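Local structure of binding component of ABC transporter (Wolinella succinogenes, 3K4U) at residues R36-A41 against L203-H208; P58-V61 against I67-S70. The protein probably serves as the solute-binding component of an ABC transporter and holds a lysine in its pocket. All coordinates share one frame; numbering follows the deposited sequence.

Interaction 1 (R36-A41 against L203-H208); sequences REMAKA and LNWLNH
Trp205 reaches from helix 200-216 to helix 30-41 with the outer edge of its six-membered ring, and Met38 and Ala41, one turn apart, receive it. Met38 is present as selenomethionine. Its CG lies 3.7 Å from Trp205 CZ3, close to the ring plane, and Ala41 CB sits in that plane 4.0 Å from Trp205 CH2. Both methyl and methylene groups therefore meet the indole at its rim, not over a face. With CG anti to the backbone N (chi1 -168°), Trp205 extends across the gap between axes 11.9 Å apart.

A second apolar touch is thinner: the selenium of Met38 stands 4.2 Å from Leu206 CD1. The Met38 chain runs out straight to its selenium, then bends at chi3 (-59°).

The two segments cross steeply, their N-to-C directions at 118°. Their helices come from far-apart parts of the sequence and meet in the same lobe of the two-lobed solute-binding fold. Phe209 of helix 200-216 extends the apolar patch, its ring nearly parallel to that of Trp205 and also in touch with Met38.

Polar bonding is directed elsewhere. Trp205 NE1 donates to the backbone O of Gln76 of a second subunit, whose Asn79 also packs on the indole. Asn207 OD1 accepts a hydrogen bond from the backbone N of Glu86 in the same chain.

Interaction 2 (P58-V61 against I67-S70); sequences PGLV and IIIS
Leu60, on the last turn of helix 56-61, faces the start of strand 67-68 with its CA 6.7 Å from the CA of Ile67. Its CB is directed toward the strand, and the side chain makes both close approaches, one methyl to each of two successive residues. CD1 rests on the strand backbone, 3.7 Å from Ile67 N and 3.9 Å from Ile67 CA. CD2 meets the long branch of Ile68, 3.8 Å from CG1 and 3.9 Å from CD1, the two side chains crossing at a slant. CG of Leu60 lies anti to the backbone N (chi1 -176°), which carries the forked end out from the helix toward the strand.

Helix 56-61 forms the link of a beta-alpha-beta crossover from strand 45-50 to strand 67-68, which flank strand 6-11 in a parallel sheet. Ile67 is hydrogen-bonded through its backbone to Gly10 of that central strand, and Ile68 likewise to Ala194, which Leu60 also touches. The side chain of Ile67 leaves on the face away from Leu60 and packs against Val9, Trp193 and Met38.

An alanine in place of Leu60 would take away both methyls, and is likely to open a gap between helix and strand in which the Ile68 side chain could shift. Further along the segment, Ser70 OG accepts a hydrogen bond from the backbone N of Glu12, a residue of the lysine pocket; the Ile68 side chain itself lies about 8 Å from the bound lysine.

Overall arrangement
Interaction 2 is nested in the chain between the two halves of interaction 1, and their centres lie 15 Å apart. Both are buried and apolar, but interaction 1 joins two helices distant in sequence and borders a second subunit, whereas interaction 2 ties a helix to the strand that soon follows it, with no other protein chain touching its segments. Segment 67-70 connects them: Leu60 approaches from one side, while Ile67 and Ile69 turn to Met38. Met38 CE lies 3.5 Å from Ile69 CD1, and Leu206 CG 4.2 Å from Ile67 CD1. Aromatic edge packing marks the outer contact; aliphatic packing, partly against strand backbone, marks the one nearer the lysine.

Interaction 1 (R36-A41 against L203-H208)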
loop_
_atom_site.group_PDB
_atom_site.type_symbol
_atom_site.label_atom_id
_atom_site.label_comp_id
_atom_site.label_asym_id
_atom_site.label_seq_id
_atom_site.Cartn_x
_atom_site.Cartn_y
_atom_site.Cartn_z
ATOM N N ARG E 36 22.248 25.561 -11.500
ATOM C CA ARG E 36 23.632 25.095 -11.631
ATOM C C ARG E 36 23.651 23.584 -11.883
ATOM O O ARG E 36 24.361 23.122 -12.772
ATOM C CB ARG E 36 24.481 25.533 -10.415
ATOM C CG ARG E 36 25.976 25.283 -10.544
ATOM C CD ARG E 36 26.811 26.055 -9.480
ATOM N NE ARG E 36 27.154 27.410 -9.918
ATOM C CZ ARG E 36 26.655 28.526 -9.393
ATOM N NH1 ARG E 36 25.800 28.474 -8.376
ATOM N NH2 ARG E 36 27.022 29.706 -9.874
ATOM N N GLU E 37 22.861 22.824 -11.127
ATOM C CA GLU E 37 22.780 21.345 -11.294
ATOM C C GLU E 37 22.265 20.974 -12.671
ATOM O O GLU E 37 22.836 20.150 -13.369
ATOM C CB GLU E 37 21.853 20.686 -10.251
ATOM C CG GLU E 37 22.438 20.532 -8.836
ATOM C CD GLU E 37 23.602 19.541 -8.757
ATOM O OE1 GLU E 37 23.648 18.566 -9.558
ATOM O OE2 GLU E 37 24.483 19.738 -7.895
HETATM N N MSE E 38 21.151 21.593 -13.028
HETATM C CA MSE E 38 20.548 21.377 -14.292
HETATM C C MSE E 38 21.558 21.617 -15.409
HETATM O O MSE E 38 21.644 20.822 -16.341
HETATM C CB MSE E 38 19.345 22.283 -14.399
HETATM C CG MSE E 38 18.537 22.027 -15.605
HETATM SE SE MSE E 38 17.185 23.384 -15.915
HETATM C CE MSE E 38 16.184 23.211 -14.232
ATOM N N ALA E 39 22.349 22.684 -15.329
ATOM C CA ALA E 39 23.261 22.968 -16.451
ATOM C C ALA E 39 24.367 21.928 -16.595
ATOM O O ALA E 39 24.688 21.515 -17.717
ATOM C CB ALA E 39 23.814 24.351 -16.370
ATOM N N LYS E 40 24.934 21.498 -15.468
ATOM C CA LYS E 40 25.905 20.378 -15.420
ATOM C C LYS E 40 25.330 19.111 -16.064
ATOM O O LYS E 40 25.913 18.558 -16.996
ATOM C CB LYS E 40 26.302 20.084 -13.971
ATOM C CG LYS E 40 27.778 20.073 -13.654
ATOM C CD LYS E 40 28.296 18.651 -13.467
ATOM C CE LYS E 40 29.156 18.164 -14.669
ATOM N NZ LYS E 40 30.626 18.566 -14.569
ATOM N N ALA E 41 24.172 18.669 -15.582
ATOM C CA ALA E 41 23.481 17.503 -16.133
ATOM C C ALA E 41 23.288 17.539 -17.663
ATOM O O ALA E 41 23.393 16.504 -18.334
ATOM C CB ALA E 41 22.147 17.308 -15.415
ATOM N N LEU E 203 10.490 19.595 -21.740
ATOM C CA LEU E 203 9.598 19.078 -20.666
ATOM C C LEU E 203 9.895 17.653 -20.248
ATOM O O LEU E 203 10.085 17.383 -19.058
ATOM C CB LEU E 203 8.164 19.078 -21.134
ATOM C CG LEU E 203 7.321 20.263 -20.764
ATOM C CD1 LEU E 203 5.967 20.072 -21.390
ATOM C CD2 LEU E 203 7.282 20.200 -19.286
ATOM N N ASN E 204 9.947 16.725 -21.202
ATOM C CA ASN E 204 10.335 15.373 -20.844
ATOM C C ASN E 204 11.600 15.436 -20.049
ATOM O O ASN E 204 11.659 14.880 -18.968
ATOM C CB ASN E 204 10.565 14.492 -22.066
ATOM C CG ASN E 204 10.599 13.038 -21.712
ATOM O OD1 ASN E 204 11.587 12.328 -21.935
ATOM N ND2 ASN E 204 9.510 12.574 -21.140
ATOM N N TRP E 205 12.612 16.151 -20.559
ATOM C CA TRP E 205 13.942 16.181 -19.920
ATOM C C TRP E 205 13.875 16.763 -18.537
ATOM O O TRP E 205 14.420 16.197 -17.587
ATOM C CB TRP E 205 14.965 16.949 -20.743
ATOM C CG TRP E 205 16.355 16.712 -20.231
ATOM C CD1 TRP E 205 17.197 15.748 -20.640
ATOM C CD2 TRP E 205 17.033 17.439 -19.203
ATOM N NE1 TRP E 205 18.359 15.802 -19.904
ATOM C CE2 TRP E 205 18.283 16.858 -19.037
ATOM C CE3 TRP E 205 16.692 18.535 -18.402
ATOM C CZ2 TRP E 205 19.203 17.309 -18.094
ATOM C CZ3 TRP E 205 17.617 19.016 -17.472
ATOM C CH2 TRP E 205 18.854 18.387 -17.315
ATOM N N LEU E 206 13.201 17.890 -18.403
ATOM C CA LEU E 206 13.116 18.520 -17.100
ATOM C C LEU E 206 12.418 17.660 -16.058
ATOM O O LEU E 206 12.926 17.501 -14.950
ATOM C CB LEU E 206 12.398 19.847 -17.196
ATOM C CG LEU E 206 13.105 21.077 -17.733
ATOM C CD1 LEU E 206 14.550 20.762 -17.807
ATOM C CD2 LEU E 206 12.544 21.353 -19.055
ATOM N N ASN E 207 11.253 17.107 -16.419
ATOM C CA ASN E 207 10.461 16.265 -15.510
ATOM C C ASN E 207 11.300 15.101 -14.997
ATOM O O ASN E 207 11.281 14.784 -13.804
ATOM C CB ASN E 207 9.235 15.756 -16.236
ATOM C CG ASN E 207 8.107 16.784 -16.292
ATOM O OD1 ASN E 207 8.041 17.705 -15.482
ATOM N ND2 ASN E 207 7.213 16.624 -17.249
ATOM N N HIS E 208 12.095 14.499 -15.875
ATOM C CA HIS E 208 12.936 13.413 -15.412
ATOM C C HIS E 208 14.155 13.882 -14.590
ATOM O O HIS E 208 14.623 13.147 -13.718
ATOM C CB HIS E 208 13.385 12.542 -16.572
ATOM C CG HIS E 208 12.333 11.614 -17.059
ATOM N ND1 HIS E 208 11.809 11.694 -18.328
ATOM C CD2 HIS E 208 11.694 10.585 -16.442
ATOM C CE1 HIS E 208 10.898 10.742 -18.474
ATOM N NE2 HIS E 208 10.808 10.059 -17.345
#

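Interaction 2 (P58-V61 against I67-S70)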
loop_
_atom_site.group_PDB
_atom_site.type_symbol
_atom_site.label_atom_id
_atom_site.label_comp_id
_atom_site.label_asym_id
_atom_site.label_seq_id
_atom_site.Cartn_x
_atom_site.Cartn_y
_atom_site.Cartn_z
ATOM N N PRO E 58 7.578 37.313 -20.826
ATOM C CA PRO E 58 7.779 37.770 -22.178
ATOM C C PRO E 58 9.221 37.562 -22.645
ATOM O O PRO E 58 9.451 37.338 -23.826
ATOM C CB PRO E 58 7.458 39.262 -22.088
ATOM C CG PRO E 58 6.695 39.433 -20.871
ATOM C CD PRO E 58 7.255 38.434 -19.935
ATOM N N GLY E 59 10.176 37.640 -21.730
ATOM C CA GLY E 59 11.534 37.302 -22.032
ATOM C C GLY E 59 11.675 35.856 -22.451
ATOM O O GLY E 59 12.487 35.523 -23.322
ATOM N N LEU E 60 10.912 34.978 -21.815
ATOM C CA LEU E 60 10.905 33.578 -22.187
ATOM C C LEU E 60 10.266 33.398 -23.554
ATOM O O LEU E 60 10.784 32.657 -24.394
ATOM C CB LEU E 60 10.161 32.762 -21.138
ATOM C CG LEU E 60 10.101 31.236 -21.279
ATOM C CD1 LEU E 60 11.480 30.609 -21.265
ATOM C CD2 LEU E 60 9.316 30.776 -20.108
ATOM N N VAL E 61 9.142 34.059 -23.791
ATOM C CA VAL E 61 8.473 33.897 -25.075
ATOM C C VAL E 61 9.339 34.467 -26.197
ATOM O O VAL E 61 9.397 33.923 -27.286
ATOM C CB VAL E 61 7.103 34.567 -25.077
ATOM C CG1 VAL E 61 6.402 34.338 -26.399
ATOM C CG2 VAL E 61 6.269 34.001 -23.991
ATOM N N ILE E 67 14.484 29.056 -19.884
ATOM C CA ILE E 67 13.699 28.541 -18.762
ATOM C C ILE E 67 13.644 29.626 -17.676
ATOM O O ILE E 67 14.525 30.481 -17.621
ATOM C CB ILE E 67 14.377 27.249 -18.225
ATOM C CG1 ILE E 67 13.539 26.537 -17.134
ATOM C CG2 ILE E 67 15.769 27.554 -17.760
ATOM C CD1 ILE E 67 13.919 25.107 -16.864
ATOM N N ILE E 68 12.594 29.621 -16.850
ATOM C CA ILE E 68 12.435 30.565 -15.733
ATOM C C ILE E 68 12.526 29.777 -14.439
ATOM O O ILE E 68 11.673 28.954 -14.151
ATOM C CB ILE E 68 11.026 31.182 -15.738
ATOM C CG1 ILE E 68 10.831 32.175 -16.890
ATOM C CG2 ILE E 68 10.702 31.882 -14.407
ATOM C CD1 ILE E 68 9.448 32.834 -16.834
ATOM N N ILE E 69 13.540 30.009 -13.634
ATOM C CA ILE E 69 13.602 29.331 -12.358
ATOM C C ILE E 69 13.664 30.431 -11.319
ATOM O O ILE E 69 14.725 30.812 -10.854
ATOM C CB ILE E 69 14.786 28.366 -12.281
ATOM C CG1 ILE E 69 14.799 27.449 -13.489
ATOM C CG2 ILE E 69 14.704 27.475 -11.055
ATOM C CD1 ILE E 69 16.083 26.643 -13.593
ATOM N N SER E 70 12.489 30.935 -10.972
ATOM C CA SER E 70 12.321 32.130 -10.174
ATOM C C SER E 70 11.259 31.924 -9.120
ATOM O O SER E 70 10.633 32.866 -8.688
ATOM C CB SER E 70 11.916 33.288 -11.075
ATOM O OG SER E 70 12.479 34.495 -10.586
#